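Local coordinates for protein TetR family transcriptional regulator (Mycobacterium smegmatis, PDB 5XS9) that probably binds DNA as a TetR-family transcriptional regulator, BioQ, and is thought to control genes of biotin metabolism, at residues Ala55-Leu59 against Gln104-Ile108; Ala62-Thr66 against Glu110-Gln114; Asp91-Ser97 against Thr144-Gln148; Ala11-Ile15 against Arg28-Leu33. All blocks are in the same frame, centred on the assembly; numbering follows the deposited sequence.

Interaction 1: Ala55-Leu59 against Gln104-Ile108; sequences ADHIL and QSVVI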
loop_
_atom_site.group_PDB
_atom_site.type_symbol
_atom_site.label_atom_id
_atom_site.label_comp_id
_atom_site.label_asym_id
_atom_site.label_seq_id
_atom_site.Cartn_x
_atom_site.Cartn_y
_atom_site.Cartn_z
ATOM N N ALA A 55 -8.299 13.518 -3.665
ATOM C CA ALA A 55 -8.443 12.075 -4.143
ATOM C C ALA A 55 -9.538 11.936 -5.244
ATOM O O ALA A 55 -9.297 11.367 -6.326
ATOM C CB ALA A 55 -8.730 11.145 -2.975
ATOM N N ASP A 56 -10.722 12.518 -5.007
ATOM C CA ASP A 56 -11.808 12.414 -6.022
ATOM C C ASP A 56 -11.528 13.136 -7.283
ATOM O O ASP A 56 -11.912 12.689 -8.342
ATOM C CB ASP A 56 -13.147 12.773 -5.441
ATOM C CG ASP A 56 -13.570 11.749 -4.423
ATOM O OD1 ASP A 56 -13.119 10.570 -4.500
ATOM O OD2 ASP A 56 -14.330 12.067 -3.544
ATOM N N HIS A 57 -10.728 14.177 -7.195
ATOM C CA HIS A 57 -10.363 14.944 -8.363
ATOM C C HIS A 57 -9.368 14.162 -9.202
ATOM O O HIS A 57 -9.502 14.097 -10.426
ATOM C CB HIS A 57 -9.760 16.291 -7.915
ATOM C CG HIS A 57 -9.350 17.169 -9.047
ATOM N ND1 HIS A 57 -8.047 17.547 -9.260
ATOM C CD2 HIS A 57 -10.072 17.757 -10.019
ATOM C CE1 HIS A 57 -7.977 18.301 -10.338
ATOM N NE2 HIS A 57 -9.191 18.432 -10.824
ATOM N N ILE A 58 -8.344 13.619 -8.540
ATOM C CA ILE A 58 -7.332 12.693 -9.114
ATOM C C ILE A 58 -8.009 11.494 -9.807
ATOM O O ILE A 58 -7.534 10.996 -10.809
ATOM C CB ILE A 58 -6.382 12.182 -7.952
ATOM C CG1 ILE A 58 -5.357 13.241 -7.603
ATOM C CG2 ILE A 58 -5.599 10.928 -8.243
ATOM C CD1 ILE A 58 -4.647 12.902 -6.295
ATOM N N LEU A 59 -9.079 11.010 -9.243
ATOM C CA LEU A 59 -9.746 9.802 -9.713
ATOM C C LEU A 59 -10.919 10.093 -10.685
ATOM O O LEU A 59 -11.578 9.152 -11.149
ATOM C CB LEU A 59 -10.339 9.052 -8.474
ATOM C CG LEU A 59 -9.343 8.405 -7.525
ATOM C CD1 LEU A 59 -10.035 7.856 -6.298
ATOM C CD2 LEU A 59 -8.529 7.338 -8.228
ATOM N N GLN A 104 -13.010 9.039 2.924
ATOM C CA GLN A 104 -13.248 10.393 2.406
ATOM C C GLN A 104 -13.235 10.524 0.892
ATOM O O GLN A 104 -13.456 11.632 0.382
ATOM C CB GLN A 104 -12.245 11.368 3.021
ATOM C CG GLN A 104 -12.382 11.506 4.520
ATOM C CD GLN A 104 -13.412 12.554 4.963
ATOM O OE1 GLN A 104 -13.976 13.214 4.174
ATOM N NE2 GLN A 104 -13.630 12.670 6.246
ATOM N N SER A 105 -13.022 9.426 0.172
ATOM C CA SER A 105 -13.066 9.421 -1.305
ATOM C C SER A 105 -14.344 8.712 -1.745
ATOM O O SER A 105 -14.517 7.536 -1.503
ATOM C CB SER A 105 -11.859 8.702 -1.917
ATOM O OG SER A 105 -11.974 8.445 -3.335
ATOM N N VAL A 106 -15.190 9.447 -2.464
ATOM C CA VAL A 106 -16.404 8.921 -3.079
ATOM C C VAL A 106 -16.061 8.086 -4.312
ATOM O O VAL A 106 -16.690 7.077 -4.579
ATOM C CB VAL A 106 -17.355 10.114 -3.452
ATOM C CG1 VAL A 106 -18.553 9.653 -4.277
ATOM C CG2 VAL A 106 -17.829 10.779 -2.160
ATOM N N VAL A 107 -15.076 8.486 -5.094
ATOM C CA VAL A 107 -14.828 7.753 -6.274
ATOM C C VAL A 107 -14.300 6.349 -5.981
ATOM O O VAL A 107 -14.658 5.398 -6.653
ATOM C CB VAL A 107 -13.921 8.525 -7.229
ATOM C CG1 VAL A 107 -13.667 7.716 -8.469
ATOM C CG2 VAL A 107 -14.597 9.864 -7.637
ATOM N N ILE A 108 -13.410 6.204 -5.017
ATOM C CA ILE A 108 -12.884 4.855 -4.752
ATOM C C ILE A 108 -14.021 3.918 -4.301
ATOM O O ILE A 108 -14.071 2.768 -4.691
ATOM C CB ILE A 108 -11.694 4.907 -3.732
ATOM C CG1 ILE A 108 -10.937 3.588 -3.785
ATOM C CG2 ILE A 108 -12.181 5.213 -2.342
ATOM C CD1 ILE A 108 -10.095 3.495 -5.040
#

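Interaction 2: Ala62-Thr66 against Glu110-Gln114; sequences ARTDT and EIVEQ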
loop_
_atom_site.group_PDB
_atom_site.type_symbol
_atom_site.label_atom_id
_atom_site.label_comp_id
_atom_site.label_asym_id
_atom_site.label_seq_id
_atom_site.Cartn_x
_atom_site.Cartn_y
_atom_site.Cartn_z
ATOM N N ALA A 62 -10.471 8.012 -13.617
ATOM C CA ALA A 62 -10.432 6.591 -13.361
ATOM C C ALA A 62 -11.742 5.839 -13.649
ATOM O O ALA A 62 -11.741 4.659 -13.884
ATOM C CB ALA A 62 -10.010 6.325 -11.920
ATOM N N ARG A 63 -12.865 6.506 -13.611
ATOM C CA ARG A 63 -14.116 5.773 -13.809
ATOM C C ARG A 63 -14.355 5.559 -15.310
ATOM O O ARG A 63 -14.243 6.468 -16.076
ATOM C CB ARG A 63 -15.272 6.423 -13.087
ATOM C CG ARG A 63 -15.246 7.944 -13.008
ATOM C CD ARG A 63 -15.828 8.416 -11.687
ATOM N NE ARG A 63 -16.213 9.802 -11.837
ATOM C CZ ARG A 63 -17.128 10.440 -11.116
ATOM N NH1 ARG A 63 -17.798 9.831 -10.130
ATOM N NH2 ARG A 63 -17.371 11.721 -11.397
ATOM N N THR A 64 -14.621 4.345 -15.736
ATOM C CA THR A 64 -14.966 4.110 -17.139
ATOM C C THR A 64 -16.119 3.165 -17.158
ATOM O O THR A 64 -16.277 2.354 -16.213
ATOM C CB THR A 64 -13.734 3.643 -17.943
ATOM O OG1 THR A 64 -14.081 3.562 -19.342
ATOM C CG2 THR A 64 -13.165 2.325 -17.354
ATOM N N ASP A 65 -16.961 3.279 -18.188
ATOM C CA ASP A 65 -18.098 2.390 -18.296
ATOM C C ASP A 65 -17.628 1.067 -18.924
ATOM O O ASP A 65 -17.107 1.022 -20.034
ATOM C CB ASP A 65 -19.189 3.057 -19.147
ATOM C CG ASP A 65 -20.468 2.186 -19.277
ATOM O OD1 ASP A 65 -20.655 1.128 -18.578
ATOM O OD2 ASP A 65 -21.302 2.598 -20.097
ATOM N N THR A 66 -17.754 0.002 -18.181
ATOM C CA THR A 66 -17.261 -1.294 -18.609
ATOM C C THR A 66 -18.425 -2.250 -18.905
ATOM O O THR A 66 -18.146 -3.368 -19.279
ATOM C CB THR A 66 -16.356 -1.938 -17.529
ATOM O OG1 THR A 66 -17.116 -2.139 -16.329
ATOM C CG2 THR A 66 -15.104 -1.085 -17.277
ATOM N N GLU A 110 -17.154 4.159 -5.272
ATOM C CA GLU A 110 -17.788 3.792 -6.519
ATOM C C GLU A 110 -16.999 2.677 -7.271
ATOM O O GLU A 110 -17.599 1.816 -7.877
ATOM C CB GLU A 110 -17.935 4.964 -7.493
ATOM C CG GLU A 110 -18.869 6.051 -7.016
ATOM C CD GLU A 110 -18.824 7.299 -7.915
ATOM O OE1 GLU A 110 -18.231 7.258 -9.032
ATOM O OE2 GLU A 110 -19.404 8.321 -7.473
ATOM N N ILE A 111 -15.679 2.755 -7.295
ATOM C CA ILE A 111 -14.916 1.750 -8.029
ATOM C C ILE A 111 -15.050 0.374 -7.393
ATOM O O ILE A 111 -15.185 -0.617 -8.088
ATOM C CB ILE A 111 -13.429 2.206 -8.211
ATOM C CG1 ILE A 111 -13.391 3.357 -9.266
ATOM C CG2 ILE A 111 -12.580 1.012 -8.676
ATOM C CD1 ILE A 111 -12.181 4.254 -9.080
ATOM N N VAL A 112 -15.024 0.329 -6.073
ATOM C CA VAL A 112 -15.221 -0.886 -5.353
ATOM C C VAL A 112 -16.592 -1.527 -5.636
ATOM O O VAL A 112 -16.682 -2.711 -5.927
ATOM C CB VAL A 112 -15.118 -0.596 -3.833
ATOM C CG1 VAL A 112 -15.742 -1.686 -2.965
ATOM C CG2 VAL A 112 -13.686 -0.372 -3.451
ATOM N N GLU A 113 -17.647 -0.712 -5.675
ATOM C CA GLU A 113 -18.968 -1.216 -6.031
ATOM C C GLU A 113 -18.935 -1.714 -7.458
ATOM O O GLU A 113 -19.489 -2.770 -7.807
ATOM C CB GLU A 113 -20.043 -0.102 -5.797
ATOM C CG GLU A 113 -21.365 -0.312 -6.526
ATOM C CD GLU A 113 -22.392 -1.214 -5.805
ATOM O OE1 GLU A 113 -23.065 -2.007 -6.509
ATOM O OE2 GLU A 113 -22.576 -1.119 -4.563
ATOM N N GLN A 114 -18.298 -0.980 -8.344
ATOM C CA GLN A 114 -18.236 -1.483 -9.687
ATOM C C GLN A 114 -17.489 -2.823 -9.809
ATOM O O GLN A 114 -17.921 -3.711 -10.505
ATOM C CB GLN A 114 -17.611 -0.415 -10.581
ATOM C CG GLN A 114 -17.690 -0.695 -12.029
ATOM C CD GLN A 114 -17.446 0.562 -12.876
ATOM O OE1 GLN A 114 -17.996 1.632 -12.618
ATOM N NE2 GLN A 114 -16.675 0.409 -13.922
HETATM O O HOH W 1 -15.728 -2.270 -14.264
#

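Interaction 3: Asp91-Ser97 against Thr144-Gln148; sequences DGAELVS and TVDEQ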
loop_
_atom_site.group_PDB
_atom_site.type_symbol
_atom_site.label_atom_id
_atom_site.label_comp_id
_atom_site.label_asym_id
_atom_site.label_seq_id
_atom_site.Cartn_x
_atom_site.Cartn_y
_atom_site.Cartn_z
ATOM N N ASP A 91 2.625 11.202 -5.468
ATOM C CA ASP A 91 2.129 10.579 -4.220
ATOM C C ASP A 91 0.632 10.193 -4.337
ATOM O O ASP A 91 -0.063 9.987 -3.360
ATOM C CB ASP A 91 2.404 11.427 -3.056
ATOM C CG ASP A 91 3.904 11.608 -2.792
ATOM O OD1 ASP A 91 4.732 10.678 -2.935
ATOM O OD2 ASP A 91 4.204 12.686 -2.344
ATOM N N GLY A 92 0.174 10.022 -5.565
ATOM C CA GLY A 92 -1.266 9.790 -5.807
ATOM C C GLY A 92 -1.787 8.484 -5.224
ATOM O O GLY A 92 -2.858 8.466 -4.623
ATOM N N ALA A 93 -1.006 7.402 -5.363
ATOM C CA ALA A 93 -1.429 6.182 -4.809
ATOM C C ALA A 93 -1.502 6.273 -3.278
ATOM O O ALA A 93 -2.423 5.760 -2.700
ATOM C CB ALA A 93 -0.549 5.015 -5.278
ATOM N N GLU A 94 -0.535 6.914 -2.646
ATOM C CA GLU A 94 -0.539 7.075 -1.179
ATOM C C GLU A 94 -1.722 7.921 -0.712
ATOM O O GLU A 94 -2.341 7.646 0.309
ATOM C CB GLU A 94 0.750 7.765 -0.708
ATOM C CG GLU A 94 0.870 7.863 0.787
ATOM C CD GLU A 94 2.099 8.697 1.229
ATOM O OE1 GLU A 94 3.053 8.815 0.438
ATOM O OE2 GLU A 94 2.085 9.255 2.349
ATOM N N LEU A 95 -2.001 8.964 -1.453
ATOM C CA LEU A 95 -3.066 9.900 -1.083
ATOM C C LEU A 95 -4.407 9.173 -1.227
ATOM O O LEU A 95 -5.241 9.250 -0.321
ATOM C CB LEU A 95 -2.999 11.146 -1.979
ATOM C CG LEU A 95 -3.873 12.358 -1.565
ATOM C CD1 LEU A 95 -3.306 13.652 -2.040
ATOM C CD2 LEU A 95 -5.240 12.137 -2.166
ATOM N N VAL A 96 -4.615 8.438 -2.322
ATOM C CA VAL A 96 -5.883 7.647 -2.501
ATOM C C VAL A 96 -6.010 6.531 -1.485
ATOM O O VAL A 96 -7.112 6.338 -0.933
ATOM C CB VAL A 96 -6.102 7.168 -3.909
ATOM C CG1 VAL A 96 -7.301 6.279 -3.999
ATOM C CG2 VAL A 96 -6.237 8.415 -4.814
ATOM N N SER A 97 -4.889 5.860 -1.158
ATOM C CA SER A 97 -4.893 4.870 -0.035
ATOM C C SER A 97 -5.381 5.427 1.252
ATOM O O SER A 97 -6.193 4.779 1.908
ATOM C CB SER A 97 -3.562 4.190 0.225
ATOM O OG SER A 97 -3.157 3.606 -0.996
ATOM N N THR A 144 0.849 -0.046 -6.598
ATOM C CA THR A 144 1.070 1.296 -7.135
ATOM C C THR A 144 1.762 2.231 -6.131
ATOM O O THR A 144 2.591 3.016 -6.557
ATOM C CB THR A 144 -0.213 1.928 -7.680
ATOM O OG1 THR A 144 -0.885 0.999 -8.576
ATOM C CG2 THR A 144 0.125 3.156 -8.422
ATOM N N VAL A 145 1.508 2.111 -4.813
ATOM C CA VAL A 145 2.317 2.783 -3.847
ATOM C C VAL A 145 3.774 2.358 -3.997
ATOM O O VAL A 145 4.669 3.193 -3.930
ATOM C CB VAL A 145 1.816 2.527 -2.375
ATOM C CG1 VAL A 145 2.806 3.089 -1.372
ATOM C CG2 VAL A 145 0.421 3.154 -2.156
ATOM N N ASP A 146 4.033 1.069 -4.146
ATOM C CA ASP A 146 5.379 0.577 -4.218
ATOM C C ASP A 146 6.059 1.093 -5.513
ATOM O O ASP A 146 7.188 1.613 -5.478
ATOM C CB ASP A 146 5.341 -0.930 -4.211
ATOM C CG ASP A 146 6.733 -1.579 -4.333
ATOM O OD1 ASP A 146 7.399 -1.746 -3.340
ATOM O OD2 ASP A 146 7.142 -1.954 -5.435
ATOM N N GLU A 147 5.335 1.006 -6.623
ATOM C CA GLU A 147 5.837 1.459 -7.954
ATOM C C GLU A 147 6.203 2.962 -7.974
ATOM O O GLU A 147 7.269 3.383 -8.395
ATOM C CB GLU A 147 4.801 1.116 -9.015
ATOM C CG GLU A 147 5.118 1.594 -10.426
ATOM C CD GLU A 147 3.994 1.257 -11.395
ATOM O OE1 GLU A 147 2.792 1.217 -11.021
ATOM O OE2 GLU A 147 4.329 1.042 -12.539
ATOM N N GLN A 148 5.338 3.764 -7.434
ATOM C CA GLN A 148 5.502 5.199 -7.428
ATOM C C GLN A 148 6.545 5.670 -6.430
ATOM O O GLN A 148 7.316 6.591 -6.734
ATOM C CB GLN A 148 4.115 5.797 -7.244
ATOM C CG GLN A 148 3.988 7.270 -7.281
ATOM C CD GLN A 148 2.530 7.662 -7.378
ATOM O OE1 GLN A 148 1.701 7.297 -6.512
ATOM N NE2 GLN A 148 2.203 8.420 -8.408
HETATM O O HOH W 2 2.090 7.049 -3.826
#

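Interaction 4: Ala11-Ile15 against Arg28-Leu33; sequences AATKI and RLAREL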
loop_
_atom_site.group_PDB
_atom_site.type_symbol
_atom_site.label_atom_id
_atom_site.label_comp_id
_atom_site.label_asym_id
_atom_site.label_seq_id
_atom_site.Cartn_x
_atom_site.Cartn_y
_atom_site.Cartn_z
ATOM N N ALA A 11 -5.892 24.001 -7.015
ATOM C CA ALA A 11 -4.676 24.545 -6.407
ATOM C C ALA A 11 -4.038 23.472 -5.511
ATOM O O ALA A 11 -2.806 23.296 -5.485
ATOM C CB ALA A 11 -4.993 25.790 -5.588
ATOM N N ALA A 12 -4.883 22.789 -4.761
ATOM C CA ALA A 12 -4.382 21.746 -3.812
ATOM C C ALA A 12 -3.666 20.622 -4.576
ATOM O O ALA A 12 -2.619 20.130 -4.139
ATOM C CB ALA A 12 -5.540 21.191 -3.024
ATOM N N THR A 13 -4.190 20.305 -5.776
ATOM C CA THR A 13 -3.647 19.261 -6.643
ATOM C C THR A 13 -2.307 19.666 -7.232
ATOM O O THR A 13 -1.359 18.867 -7.330
ATOM C CB THR A 13 -4.701 18.852 -7.735
ATOM O OG1 THR A 13 -5.822 18.333 -7.031
ATOM C CG2 THR A 13 -4.187 17.832 -8.685
ATOM N N LYS A 14 -2.189 20.929 -7.560
ATOM C CA LYS A 14 -0.907 21.464 -8.028
ATOM C C LYS A 14 0.197 21.455 -6.938
ATOM O O LYS A 14 1.341 21.149 -7.204
ATOM C CB LYS A 14 -1.150 22.895 -8.546
ATOM C CG LYS A 14 0.030 23.527 -9.260
ATOM C CD LYS A 14 -0.402 24.845 -9.893
ATOM C CE LYS A 14 0.749 25.829 -9.998
ATOM N NZ LYS A 14 1.954 25.185 -10.580
ATOM N N ILE A 15 -0.159 21.743 -5.698
ATOM C CA ILE A 15 0.811 21.637 -4.611
ATOM C C ILE A 15 1.292 20.169 -4.495
ATOM O O ILE A 15 2.488 19.878 -4.340
ATOM C CB ILE A 15 0.194 22.120 -3.281
ATOM C CG1 ILE A 15 -0.033 23.636 -3.350
ATOM C CG2 ILE A 15 1.092 21.811 -2.091
ATOM C CD1 ILE A 15 -1.022 24.175 -2.346
ATOM N N ARG A 28 -0.477 25.763 3.710
ATOM C CA ARG A 28 0.200 25.965 2.408
ATOM C C ARG A 28 -0.784 26.311 1.290
ATOM O O ARG A 28 -0.517 27.150 0.437
ATOM C CB ARG A 28 1.008 24.705 2.017
ATOM C CG ARG A 28 1.673 24.800 0.650
ATOM C CD ARG A 28 2.878 25.678 0.741
ATOM N NE ARG A 28 3.479 25.890 -0.569
ATOM C CZ ARG A 28 4.568 25.274 -1.032
ATOM N NH1 ARG A 28 5.237 24.347 -0.324
ATOM N NH2 ARG A 28 5.006 25.601 -2.241
ATOM N N LEU A 29 -1.934 25.649 1.307
ATOM C CA LEU A 29 -2.946 25.875 0.297
ATOM C C LEU A 29 -3.400 27.342 0.379
ATOM O O LEU A 29 -3.554 27.986 -0.654
ATOM C CB LEU A 29 -4.155 24.961 0.546
ATOM C CG LEU A 29 -5.267 24.987 -0.495
ATOM C CD1 LEU A 29 -4.781 24.795 -1.958
ATOM C CD2 LEU A 29 -6.275 23.956 -0.047
ATOM N N ALA A 30 -3.658 27.832 1.599
ATOM C CA ALA A 30 -4.077 29.245 1.776
ATOM C C ALA A 30 -3.011 30.221 1.262
ATOM O O ALA A 30 -3.334 31.201 0.601
ATOM C CB ALA A 30 -4.414 29.559 3.206
ATOM N N ARG A 31 -1.751 29.930 1.535
ATOM C CA ARG A 31 -0.679 30.756 0.998
ATOM C C ARG A 31 -0.665 30.763 -0.550
ATOM O O ARG A 31 -0.649 31.827 -1.123
ATOM C CB ARG A 31 0.653 30.337 1.580
ATOM C CG ARG A 31 1.822 31.142 1.067
ATOM C CD ARG A 31 3.001 31.062 2.018
ATOM N NE ARG A 31 3.690 29.758 2.155
ATOM C CZ ARG A 31 4.409 29.148 1.204
ATOM N NH1 ARG A 31 4.493 29.646 -0.041
ATOM N NH2 ARG A 31 5.039 27.999 1.492
ATOM N N GLU A 32 -0.778 29.595 -1.201
ATOM C CA GLU A 32 -0.792 29.517 -2.641
ATOM C C GLU A 32 -1.984 30.193 -3.267
ATOM O O GLU A 32 -1.890 30.695 -4.376
ATOM C CB GLU A 32 -0.747 28.074 -3.124
ATOM C CG GLU A 32 0.525 27.331 -2.731
ATOM C CD GLU A 32 1.808 27.943 -3.278
ATOM O OE1 GLU A 32 1.803 28.584 -4.333
ATOM O OE2 GLU A 32 2.841 27.758 -2.637
ATOM N N LEU A 33 -3.132 30.177 -2.610
ATOM C CA LEU A 33 -4.266 30.895 -3.119
ATOM C C LEU A 33 -4.215 32.387 -2.707
ATOM O O LEU A 33 -5.067 33.151 -3.120
ATOM C CB LEU A 33 -5.584 30.283 -2.662
ATOM C CG LEU A 33 -5.876 28.880 -3.192
ATOM C CD1 LEU A 33 -6.914 28.277 -2.303
ATOM C CD2 LEU A 33 -6.345 28.966 -4.634
#

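Interaction 1: Ala55-Leu59 against Gln104-Ile108
Polar contacts dominate this junction, and all of them converge on the carboxylate of Asp-56. The residue sits in the last turn of helix 47-58, and its side chain reaches the first turn of helix 106-122, where backbone amides have no helical partner. Val-106 N donates to Asp-56 OD2 at 3.0 Å, and Val-107 N donates to Asp-56 OD1 at 2.9 Å with a nearly straight geometry of 167°. The hydroxyl Ser-105 OG gives a third hydrogen bond to Asp-56 OD1, 2.7 Å long. Ser-105 is itself the N-cap of helix 106-122: within its own segment Ser-105 OG accepts from Ile-108 N at 3.1 Å. One hydroxyl thus accepts from Ile-108 N as the N-cap and donates to the incoming carboxylate.

Apolar packing flanks this polar centre. Leu-59 CB lies 3.6 Å from Val-107 CG1, and Leu-59 CD1 is 4.2 Å from Ile-108 CB. Separately, Ala-55 CB makes a van der Waals contact with Ser-105 CB at 4.1 Å. Leu-86 and Leu-82 of helix 71-87 also pack on Leu-59, while helix 92-101 covers Ala-55.

The arrangement is a helix N-terminus capped by its own serine, with its first amides bound by an aspartate from a distant helix. In the all-helical TetR fold it joins the end of the helix following the helix-turn-helix to the C-terminal regulatory domain.

Interaction 2: Ala62-Thr66 against Glu110-Gln114
Residues 62-66 form an irregular, largely extended run of backbone past one flank of helix 106-122, in the loop between helix 47-58 and helix 71-87. The two backbones do not touch: the CA atoms of Arg-63 and Ile-111 are 7.1 Å apart, those of Thr-66 and Gln-114 9.0 Å, so side chains must span the gap. Glu-110, Ile-111 and Gln-114, one helical turn, face the loop.

At one end Arg-63 NH1 donates to Glu-110 OE1 at 2.8 Å, a salt bridge in which the oxygen lies near the guanidinium plane. On the inner side, Ala-62 CB meets Ile-111 CD1 at 4.1 Å, and Ile-111 also packs on Ile-137 of helix 129-155. At the other end Gln-114 NE2 donates to the backbone oxygen Thr-64 O at 3.0 Å. The same Gln-114 NE2 donates to a water at 2.9 Å, and this water is hydrogen-bonded to Thr-66 OG1 at 2.5 Å, bridging the two side chains. Thr-66 and Gln-114 both touch Ser-78 of helix 71-87.

The chemistry is therefore chiefly polar and partly buried: charge pairing at an exposed edge, and an amide serving a loop carbonyl and a water, hold the interdomain connection of this TetR-type protein against the C-terminal domain.

Interaction 3: Asp91-Ser97 against Thr144-Gln148
This is a nearly antiparallel helix-helix contact inside the C-terminal domain of the TetR fold, where the start of helix 92-101 packs against the long helix 129-155. The short axes approach to 8.6 Å at an angle of 149°, with Ala-93 where the two backbones come closest: its CA is 5.1 Å from the CA of Val-145, and Ala-93 CB touches Thr-144 CG2 at 3.7 Å and Val-145 CG2 at 3.8 Å. Further along the first helix, Ser-97 OG lies 3.8 Å from Val-145 CG2, while that hydroxyl donates to Ala-93 O within its own helix at 2.8 Å.

Another face of helix 92-101 is covered by helix 47-58, with Leu-95 resting on Leu-51 and Val-54, so the helix is held between the two. Asp-146, turned away from the contact, packs on Tyr-138 of the second subunit, which places this part of helix 129-155 next to the dimer interface.

The polar link is made by Gln-148, whose NE2 is held by Leu-86 O. Its other amide atom, Gln-148 OE1, accepts from Ala-93 N at 2.9 Å and from a water at 2.7 Å, and that water in turn accepts from Glu-94 N at 2.9 Å.

Interaction 4: Ala11-Ile15 against Arg28-Leu33
Arg-28, in the first turn of helix 26-33, contributes the aliphatic part of its side chain, with CG 4.1 Å from Ile-15 CD1. Next comes Leu-29, the hub of the contact: its CD1 lies 3.8 Å from the CB atoms of both Ala-11 and Ala-12 and 3.8 Å from Ile-15 CD1, and it also packs on Leu-50 of helix 47-58. One turn on, Glu-32 presents CG to Ile-15 CD1 at 3.5 Å, while its carboxylate turns to its own helix, where Glu-32 OE2 accepts from Arg-28 NE at 2.9 Å in a salt bridge. Leu-33 closes the series, its CD2 3.6 Å from Ala-11 CB. The two short helix axes cross at 110°, 9.8 Å apart.

The segments belong to the first two helices of the TetR DNA-binding domain, helix 26-33 being the one that precedes the probable recognition helix. Across the interface the contact is purely apolar, alanine and isoleucine against leucine and methylene groups, while Arg-28 and Glu-32 pair their charges within helix 26-33.

From the N terminus, interaction 4 comes first and closes a short loop within the DNA-binding domain, between helix 5-19 and helix 26-33. The other three follow in series with it but cross one another. Interaction 1 brings the end of helix 47-58 back to the start of helix 106-122, interaction 2 ties the loop at 62-66 to the same helix, and interaction 3 joins helix 92-101 to helix 129-155. Interactions 1 and 2 touch through Val-107 and Arg-63. Interaction 1 also meets interaction 3, where Ala-55 and Leu-59 pack on Leu-95 and Val-96, and reaches interaction 4 through His-57 and Thr-13, so it lies at the junction of the domains.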